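Local coordinates for protein phytochromobilin synthase (Solanum lycopersicum, PDB 6KME) that probably reduces biliverdin IX alpha, which it binds as substrate, to phytochromobilin with ferredoxin as electron donor, a step in making the phytochrome chromophore, at residues 39-44 and 82-87. The protein carries 1 engineered substitution. Residues are numbered along the deposited sequence; the frame is centred on the assembly and turned at random.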
loop_
_atom_site.group_PDB
_atom_site.type_symbol
_atom_site.label_atom_id
_atom_site.label_comp_id
_atom_site.label_asym_id
_atom_site.label_seq_id
_atom_site.Cartn_x
_atom_site.Cartn_y
_atom_site.Cartn_z
ATOM N N PHE A 39 5.619 4.466 -15.972
ATOM C CA PHE A 39 4.234 4.591 -16.407
ATOM C C PHE A 39 3.451 5.491 -15.460
ATOM O O PHE A 39 2.699 6.364 -15.897
ATOM C CB PHE A 39 3.562 3.218 -16.498
ATOM C CG PHE A 39 2.069 3.296 -16.749
ATOM C CD1 PHE A 39 1.573 3.334 -18.036
ATOM C CD2 PHE A 39 1.170 3.358 -15.692
ATOM C CE1 PHE A 39 0.202 3.421 -18.270
ATOM C CE2 PHE A 39 -0.193 3.449 -15.915
ATOM C CZ PHE A 39 -0.680 3.478 -17.207
ATOM N N ALA A 40 3.614 5.283 -14.150
ATOM C CA ALA A 40 2.743 5.959 -13.196
ATOM C C ALA A 40 3.073 7.436 -13.107
ATOM O O ALA A 40 2.168 8.279 -13.031
ATOM C CB ALA A 40 2.850 5.299 -11.820
ATOM N N LEU A 41 4.360 7.773 -13.129
ATOM C CA LEU A 41 4.737 9.182 -13.074
ATOM C C LEU A 41 4.274 9.927 -14.317
ATOM O O LEU A 41 3.768 11.055 -14.219
ATOM C CB LEU A 41 6.249 9.317 -12.890
ATOM C CG LEU A 41 6.846 8.659 -11.641
ATOM C CD1 LEU A 41 8.341 8.959 -11.543
ATOM C CD2 LEU A 41 6.122 9.077 -10.363
ATOM N N GLU A 42 4.433 9.318 -15.499
ATOM C CA GLU A 42 3.953 9.950 -16.732
ATOM C C GLU A 42 2.441 10.163 -16.701
ATOM O O GLU A 42 1.950 11.244 -17.064
ATOM C CB GLU A 42 4.335 9.107 -17.952
ATOM C CG GLU A 42 5.819 9.009 -18.219
ATOM C CD GLU A 42 6.239 9.829 -19.414
ATOM O OE1 GLU A 42 5.686 10.934 -19.598
ATOM O OE2 GLU A 42 7.112 9.364 -20.175
ATOM N N GLU A 43 1.681 9.130 -16.303
ATOM C CA GLU A 43 0.227 9.270 -16.233
ATOM C C GLU A 43 -0.175 10.351 -15.236
ATOM O O GLU A 43 -1.064 11.164 -15.520
ATOM C CB GLU A 43 -0.434 7.937 -15.864
ATOM C CG GLU A 43 -0.478 6.911 -16.986
ATOM C CD GLU A 43 -1.471 7.231 -18.105
ATOM O OE1 GLU A 43 -2.662 7.526 -17.835
ATOM O OE2 GLU A 43 -1.050 7.170 -19.279
ATOM N N THR A 44 0.475 10.387 -14.068
ATOM C CA THR A 44 0.134 11.405 -13.076
ATOM C C THR A 44 0.308 12.809 -13.648
ATOM O O THR A 44 -0.530 13.692 -13.422
ATOM C CB THR A 44 0.987 11.230 -11.814
ATOM O OG1 THR A 44 0.988 9.855 -11.417
ATOM C CG2 THR A 44 0.432 12.088 -10.661
ATOM N N ARG A 82 -0.180 14.315 -0.776
ATOM C CA ARG A 82 0.845 14.594 0.226
ATOM C C ARG A 82 2.180 13.950 -0.148
ATOM O O ARG A 82 3.243 14.566 0.004
ATOM C CB ARG A 82 0.373 14.104 1.602
ATOM C CG ARG A 82 1.289 14.480 2.761
ATOM C CD ARG A 82 0.778 13.957 4.085
ATOM N NE ARG A 82 0.796 12.485 4.154
ATOM C CZ ARG A 82 1.877 11.748 4.383
ATOM N NH1 ARG A 82 3.054 12.334 4.564
ATOM N NH2 ARG A 82 1.782 10.417 4.436
ATOM N N LEU A 83 2.149 12.715 -0.637
ATOM C CA LEU A 83 3.388 11.987 -0.909
ATOM C C LEU A 83 3.113 10.882 -1.912
ATOM O O LEU A 83 2.260 10.022 -1.674
ATOM C CB LEU A 83 3.985 11.397 0.375
ATOM C CG LEU A 83 5.243 10.560 0.126
ATOM C CD1 LEU A 83 6.338 11.380 -0.604
ATOM C CD2 LEU A 83 5.773 9.975 1.434
ATOM N N LEU A 84 3.828 10.909 -3.026
ATOM C CA LEU A 84 3.883 9.797 -3.961
ATOM C C LEU A 84 5.310 9.277 -3.915
ATOM O O LEU A 84 6.245 10.025 -4.210
ATOM C CB LEU A 84 3.520 10.245 -5.377
ATOM C CG LEU A 84 3.496 9.203 -6.495
ATOM C CD1 LEU A 84 2.363 8.244 -6.255
ATOM C CD2 LEU A 84 3.318 9.896 -7.861
ATOM N N ARG A 85 5.486 8.008 -3.532
ATOM C CA ARG A 85 6.842 7.515 -3.318
ATOM C C ARG A 85 6.963 6.065 -3.774
ATOM O O ARG A 85 6.009 5.279 -3.706
ATOM C CB ARG A 85 7.272 7.695 -1.846
ATOM C CG ARG A 85 7.070 6.490 -0.920
ATOM C CD ARG A 85 5.599 6.226 -0.624
ATOM N NE ARG A 85 5.385 5.146 0.359
ATOM C CZ ARG A 85 5.383 3.845 0.072
ATOM N NH1 ARG A 85 5.622 3.443 -1.165
ATOM N NH2 ARG A 85 5.144 2.944 1.027
ATOM N N SER A 86 8.151 5.730 -4.274
ATOM C CA SER A 86 8.440 4.382 -4.731
ATOM C C SER A 86 9.767 3.903 -4.161
ATOM O O SER A 86 10.725 4.676 -4.021
ATOM C CB SER A 86 8.483 4.296 -6.260
ATOM O OG SER A 86 9.562 5.051 -6.772
ATOM N N LEU A 87 9.801 2.623 -3.822
ATOM C CA LEU A 87 11.028 1.902 -3.519
ATOM C C LEU A 87 11.096 0.755 -4.508
ATOM O O LEU A 87 10.120 0.015 -4.664
ATOM C CB LEU A 87 11.044 1.387 -2.078
ATOM C CG LEU A 87 12.124 0.346 -1.733
ATOM C CD1 LEU A 87 13.536 0.948 -1.813
ATOM C CD2 LEU A 87 11.883 -0.263 -0.360
#
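Leu-84 is the one residue of 82-87 that reaches helix segment 39-44, where it meets Leu-41 and Thr-44. Walking up the strand, Arg-82 and Leu-83 come first: both face Phe-103 of strand 96-104, which makes a classic beta bulge just where the chain turns its corner. Next is Leu-84, which sets out toward the helix. Its CG is anti to the backbone N (chi1 -179°), which sends CG out from the strand toward the helix; chi2 of 68° then sets the branch, and CD2 is the methyl that touches CD2 of Leu-41, 3.8 Å away. The first bond of the Leu-41 side chain points neither at the strand nor away from it, but its end comes nearer, and the two branches meet methyl against methyl with their side chains at a slant. On the same CD2 of Leu-84, OG1 of Thr-44 sits at 4.3 Å, a looser touch. That hydroxyl donates back into its own helix, OG1 to Ala-40 O at 2.5 Å, rising 36° out of the carbonyl plane, while the same oxygen also takes the helix bond from Thr-44 N (2.9 Å). Tyr-202 OH of helix 188-211, whose side chain also touches Ala-40 and Leu-84, bonds to Thr-44 OG1, so this buried polar group is satisfied although it borders a leucine methyl. The contact is one of the points where helix 34-47 packs on the seven-stranded antiparallel sheet of the bilin reductase fold, beside Ala-40 on Phe-100 and Leu-41 on Phe-76. At Arg-85 the side chain leaves on the other face.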